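Local coordinates for protein ribokinase RBSK (Mycobacterium tuberculosis, PDB 3GO6) that probably phosphorylates D-ribose at its O-5 hydroxyl, using ATP and a divalent metal, most likely magnesium, at residues 101-113 / 125-139. Sequence-based numbering, arbitrary orientation.
Sequences RTVTVPGPSGTAI and LVAPGANAHLTPVPS. With RIB (alpha-D-ribofuranose), chain C.
Thr111 and Ile113 face Ala127 and Leu125 as the hydrogen-bonded pairs of an antiparallel ladder. Each pair closes a ring of two bonds: Thr111 N to Ala127 O with Ala127 N to Thr111 O, then Ile113 N to Leu125 O (2.7 Å) with Leu125 N to Ile113 O. In the 3-10 turn 130-132, Ala130 N gives a more bent hydrogen bond to Pro108 O (2.9 Å, 136° at the hydrogen).

Strands 110-116 and 122-127 form a beta hairpin in the four-stranded lid sheet that PfkB-family ribokinases set over the sugar. On the sugar side sit Ala112 and Val126, the non-hydrogen-bonded pair, with Ala112 CB 4.0 Å from Val126 CG2. Val126 keeps CG1 anti to its own N (chi1 180°), which leaves CG2 turned to ribose C1, 3.7 Å away; Ala112 CB approaches ribose O2 at 3.3 Å. The opposite face, with Thr111, Ile113, Leu125 and Ala127, packs on the second subunit, whose Arg53 hydrogen-bonds Thr111 OG1; edge strand 122-127 pairs parallel with a strand of that subunit, carrying the sheet across the dimer interface.

Asn131 bends its amide back so that ND2 hydrogen-bonds Pro128 O (2.9 Å), which also accepts Asn131 N, and passes close to Gly110 CA; OD1 accepts a hydrogen bond from Val28 N. Ser139 O lies over one face of the Arg101 guanidinium, offset toward its rim, while NH1 and NH2 hydrogen-bond Ala140 O and Ala142 O, respectively.

Apolar contacts continue beyond the hairpin. Val105 CG1 meets His133 CB, the side chains crossing at about a right angle. Val103 spreads its methyls, CG2 to Leu134 CD1 and CG1 tip to tip with Val137 CG2 (3.9 Å).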
loop_
_atom_site.group_PDB
_atom_site.type_symbol
_atom_site.label_atom_id
_atom_site.label_comp_id
_atom_site.label_asym_id
_atom_site.label_seq_id
_atom_site.Cartn_x
_atom_site.Cartn_y
_atom_site.Cartn_z
ATOM N N ARG A 101 -28.055 -0.468 8.293
ATOM C CA ARG A 101 -27.734 0.739 9.060
ATOM C C ARG A 101 -26.411 1.396 8.612
ATOM O O ARG A 101 -25.836 2.219 9.335
ATOM C CB ARG A 101 -27.678 0.431 10.563
ATOM C CG ARG A 101 -28.839 -0.408 11.093
ATOM C CD ARG A 101 -28.431 -1.179 12.347
ATOM N NE ARG A 101 -29.509 -2.069 12.794
ATOM C CZ ARG A 101 -29.632 -2.585 14.018
ATOM N NH1 ARG A 101 -28.743 -2.314 14.970
ATOM N NH2 ARG A 101 -30.669 -3.384 14.292
ATOM N N THR A 102 -25.932 1.038 7.430
ATOM C CA THR A 102 -24.703 1.639 6.906
ATOM C C THR A 102 -25.050 2.882 6.087
ATOM O O THR A 102 -26.230 3.114 5.747
ATOM C CB THR A 102 -23.894 0.646 6.067
ATOM O OG1 THR A 102 -24.658 0.230 4.932
ATOM C CG2 THR A 102 -23.525 -0.595 6.898
ATOM N N VAL A 103 -24.036 3.690 5.791
ATOM C CA VAL A 103 -24.225 4.860 4.953
ATOM C C VAL A 103 -23.168 4.899 3.841
ATOM O O VAL A 103 -22.124 4.235 3.931
ATOM C CB VAL A 103 -24.182 6.186 5.766
ATOM C CG1 VAL A 103 -25.346 6.283 6.744
ATOM C CG2 VAL A 103 -22.862 6.322 6.518
ATOM N N THR A 104 -23.471 5.657 2.784
ATOM C CA THR A 104 -22.486 6.001 1.773
ATOM C C THR A 104 -22.120 7.463 1.988
ATOM O O THR A 104 -22.995 8.312 2.152
ATOM C CB THR A 104 -23.024 5.732 0.368
ATOM O OG1 THR A 104 -23.229 4.327 0.239
ATOM C CG2 THR A 104 -22.011 6.154 -0.719
ATOM N N VAL A 105 -20.816 7.742 2.022
ATOM C CA VAL A 105 -20.293 9.092 2.222
ATOM C C VAL A 105 -19.492 9.470 0.963
ATOM O O VAL A 105 -18.916 8.589 0.324
ATOM C CB VAL A 105 -19.453 9.128 3.543
ATOM C CG1 VAL A 105 -18.458 10.251 3.570
ATOM C CG2 VAL A 105 -20.414 9.237 4.747
ATOM N N PRO A 106 -19.501 10.762 0.556
ATOM C CA PRO A 106 -18.710 11.083 -0.631
ATOM C C PRO A 106 -17.205 10.763 -0.483
ATOM O O PRO A 106 -16.642 10.887 0.603
ATOM C CB PRO A 106 -18.912 12.602 -0.791
ATOM C CG PRO A 106 -20.189 12.895 -0.085
ATOM C CD PRO A 106 -20.232 11.940 1.073
ATOM N N GLY A 107 -16.568 10.354 -1.570
ATOM C CA GLY A 107 -15.117 10.158 -1.580
ATOM C C GLY A 107 -14.695 8.734 -1.227
ATOM O O GLY A 107 -15.521 7.820 -1.167
ATOM N N PRO A 108 -13.383 8.517 -1.065
ATOM C CA PRO A 108 -12.865 7.165 -0.966
ATOM C C PRO A 108 -13.302 6.394 0.280
ATOM O O PRO A 108 -13.439 6.965 1.377
ATOM C CB PRO A 108 -11.336 7.376 -0.959
ATOM C CG PRO A 108 -11.143 8.732 -1.581
ATOM C CD PRO A 108 -12.311 9.529 -1.097
ATOM N N SER A 109 -13.503 5.095 0.096
ATOM C CA SER A 109 -13.585 4.167 1.227
ATOM C C SER A 109 -12.219 4.160 1.929
ATOM O O SER A 109 -11.206 4.502 1.312
ATOM C CB SER A 109 -13.927 2.761 0.704
ATOM O OG SER A 109 -15.206 2.745 0.075
ATOM N N GLY A 110 -12.164 3.767 3.200
ATOM C CA GLY A 110 -10.860 3.631 3.886
ATOM C C GLY A 110 -9.870 2.679 3.221
ATOM O O GLY A 110 -10.266 1.744 2.521
ATOM N N THR A 111 -8.574 2.944 3.413
ATOM C CA THR A 111 -7.498 2.096 2.889
ATOM C C THR A 111 -6.582 1.764 4.056
ATOM O O THR A 111 -6.214 2.669 4.816
ATOM C CB THR A 111 -6.637 2.839 1.804
ATOM O OG1 THR A 111 -7.462 3.255 0.702
ATOM C CG2 THR A 111 -5.497 1.918 1.258
ATOM N N ALA A 112 -6.204 0.498 4.208
ATOM C CA ALA A 112 -5.192 0.171 5.215
ATOM C C ALA A 112 -4.007 -0.580 4.640
ATOM O O ALA A 112 -4.168 -1.368 3.702
ATOM C CB ALA A 112 -5.804 -0.624 6.342
ATOM N N ILE A 113 -2.822 -0.339 5.212
ATOM C CA ILE A 113 -1.610 -1.059 4.821
ATOM C C ILE A 113 -1.246 -1.980 5.984
ATOM O O ILE A 113 -1.048 -1.513 7.112
ATOM C CB ILE A 113 -0.392 -0.102 4.567
ATOM C CG1 ILE A 113 -0.750 1.017 3.580
ATOM C CG2 ILE A 113 0.861 -0.897 4.092
ATOM C CD1 ILE A 113 -1.300 0.511 2.238
ATOM N N LEU A 125 -1.370 0.512 9.160
ATOM C CA LEU A 125 -1.469 1.938 8.910
ATOM C C LEU A 125 -2.759 2.197 8.133
ATOM O O LEU A 125 -2.974 1.584 7.076
ATOM C CB LEU A 125 -0.284 2.404 8.045
ATOM C CG LEU A 125 -0.286 3.835 7.519
ATOM C CD1 LEU A 125 -0.252 4.829 8.650
ATOM C CD2 LEU A 125 0.888 4.080 6.546
ATOM N N VAL A 126 -3.575 3.137 8.613
ATOM C CA VAL A 126 -4.940 3.309 8.078
ATOM C C VAL A 126 -5.149 4.743 7.618
ATOM O O VAL A 126 -4.889 5.684 8.369
ATOM C CB VAL A 126 -6.025 2.994 9.145
ATOM C CG1 VAL A 126 -7.437 3.189 8.560
ATOM C CG2 VAL A 126 -5.856 1.565 9.706
ATOM N N ALA A 127 -5.612 4.910 6.382
ATOM C CA ALA A 127 -6.119 6.204 5.951
ATOM C C ALA A 127 -7.634 6.002 5.996
ATOM O O ALA A 127 -8.197 5.307 5.137
ATOM C CB ALA A 127 -5.645 6.506 4.553
ATOM N N PRO A 128 -8.295 6.555 7.028
ATOM C CA PRO A 128 -9.674 6.163 7.275
ATOM C C PRO A 128 -10.684 6.526 6.180
ATOM O O PRO A 128 -11.719 5.866 6.092
ATOM C CB PRO A 128 -10.014 6.846 8.612
ATOM C CG PRO A 128 -9.079 7.964 8.725
ATOM C CD PRO A 128 -7.808 7.517 8.032
ATOM N N GLY A 129 -10.390 7.517 5.342
ATOM C CA GLY A 129 -11.333 7.880 4.257
ATOM C C GLY A 129 -12.748 8.120 4.789
ATOM O O GLY A 129 -12.943 8.870 5.763
ATOM N N ALA A 130 -13.728 7.458 4.183
ATOM C CA ALA A 130 -15.140 7.587 4.578
ATOM C C ALA A 130 -15.399 7.309 6.065
ATOM O O ALA A 130 -16.290 7.928 6.671
ATOM C CB ALA A 130 -16.010 6.681 3.701
ATOM N N ASN A 131 -14.633 6.388 6.661
ATOM C CA ASN A 131 -14.819 6.058 8.079
ATOM C C ASN A 131 -14.684 7.259 9.009
ATOM O O ASN A 131 -15.351 7.308 10.041
ATOM C CB ASN A 131 -13.857 4.945 8.539
ATOM C CG ASN A 131 -14.006 3.691 7.723
ATOM O OD1 ASN A 131 -15.018 2.971 7.829
ATOM N ND2 ASN A 131 -13.027 3.443 6.854
ATOM N N ALA A 132 -13.828 8.213 8.641
ATOM C CA ALA A 132 -13.638 9.444 9.417
ATOM C C ALA A 132 -14.865 10.363 9.374
ATOM O O ALA A 132 -14.963 11.312 10.149
ATOM C CB ALA A 132 -12.392 10.210 8.917
ATOM N N HIS A 133 -15.801 10.073 8.483
ATOM C CA HIS A 133 -17.005 10.894 8.340
ATOM C C HIS A 133 -18.288 10.179 8.738
ATOM O O HIS A 133 -19.368 10.603 8.351
ATOM C CB HIS A 133 -17.111 11.429 6.913
ATOM C CG HIS A 133 -15.886 12.169 6.484
ATOM N ND1 HIS A 133 -15.555 13.412 6.988
ATOM C CD2 HIS A 133 -14.874 11.809 5.662
ATOM C CE1 HIS A 133 -14.406 13.801 6.460
ATOM N NE2 HIS A 133 -13.968 12.844 5.659
ATOM N N LEU A 134 -18.161 9.078 9.476
ATOM C CA LEU A 134 -19.326 8.409 10.040
ATOM C C LEU A 134 -19.928 9.229 11.191
ATOM O O LEU A 134 -19.284 9.423 12.224
ATOM C CB LEU A 134 -18.984 6.990 10.529
ATOM C CG LEU A 134 -20.176 6.207 11.102
ATOM C CD1 LEU A 134 -21.192 5.872 10.017
ATOM C CD2 LEU A 134 -19.741 4.935 11.845
ATOM N N THR A 135 -21.162 9.700 10.995
ATOM C CA THR A 135 -21.911 10.416 12.027
ATOM C C THR A 135 -22.930 9.444 12.630
ATOM O O THR A 135 -23.223 8.415 12.029
ATOM C CB THR A 135 -22.656 11.673 11.465
ATOM O OG1 THR A 135 -23.544 11.277 10.417
ATOM C CG2 THR A 135 -21.678 12.705 10.935
ATOM N N PRO A 136 -23.447 9.741 13.832
ATOM C CA PRO A 136 -24.345 8.764 14.474
ATOM C C PRO A 136 -25.611 8.419 13.654
ATOM O O PRO A 136 -26.405 9.302 13.334
ATOM C CB PRO A 136 -24.701 9.432 15.805
ATOM C CG PRO A 136 -23.620 10.453 16.037
ATOM C CD PRO A 136 -23.213 10.925 14.677
ATOM N N VAL A 137 -25.758 7.143 13.289
ATOM C CA VAL A 137 -26.927 6.658 12.533
ATOM C C VAL A 137 -28.021 6.336 13.567
ATOM O O VAL A 137 -27.777 5.567 14.508
ATOM C CB VAL A 137 -26.571 5.419 11.625
ATOM C CG1 VAL A 137 -27.807 4.851 10.915
ATOM C CG2 VAL A 137 -25.483 5.776 10.585
ATOM N N PRO A 138 -29.222 6.941 13.414
ATOM C CA PRO A 138 -30.262 6.869 14.466
ATOM C C PRO A 138 -30.475 5.474 15.090
ATOM O O PRO A 138 -30.283 5.301 16.304
ATOM C CB PRO A 138 -31.541 7.370 13.752
ATOM C CG PRO A 138 -31.161 7.489 12.261
ATOM C CD PRO A 138 -29.679 7.729 12.252
ATOM N N SER A 139 -30.843 4.494 14.269
ATOM C CA SER A 139 -31.165 3.161 14.779
ATOM C C SER A 139 -29.991 2.186 14.625
ATOM O O SER A 139 -30.192 0.967 14.545
ATOM C CB SER A 139 -32.430 2.616 14.092
ATOM O OG SER A 139 -32.200 2.396 12.705
HETATM O O5 RIB C . -6.941 -5.157 12.853
HETATM C C5 RIB C . -6.575 -5.188 11.455
HETATM C C4 RIB C . -7.424 -4.152 10.694
HETATM O O4 RIB C . -6.984 -2.836 11.084
HETATM C C3 RIB C . -7.226 -4.195 9.189
HETATM O O3 RIB C . -8.243 -4.941 8.474
HETATM C C2 RIB C . -7.163 -2.734 8.781
HETATM O O2 RIB C . -8.209 -2.390 7.864
HETATM C C1 RIB C . -7.220 -1.897 10.050
HETATM O O1 RIB C . -8.518 -1.324 10.260
#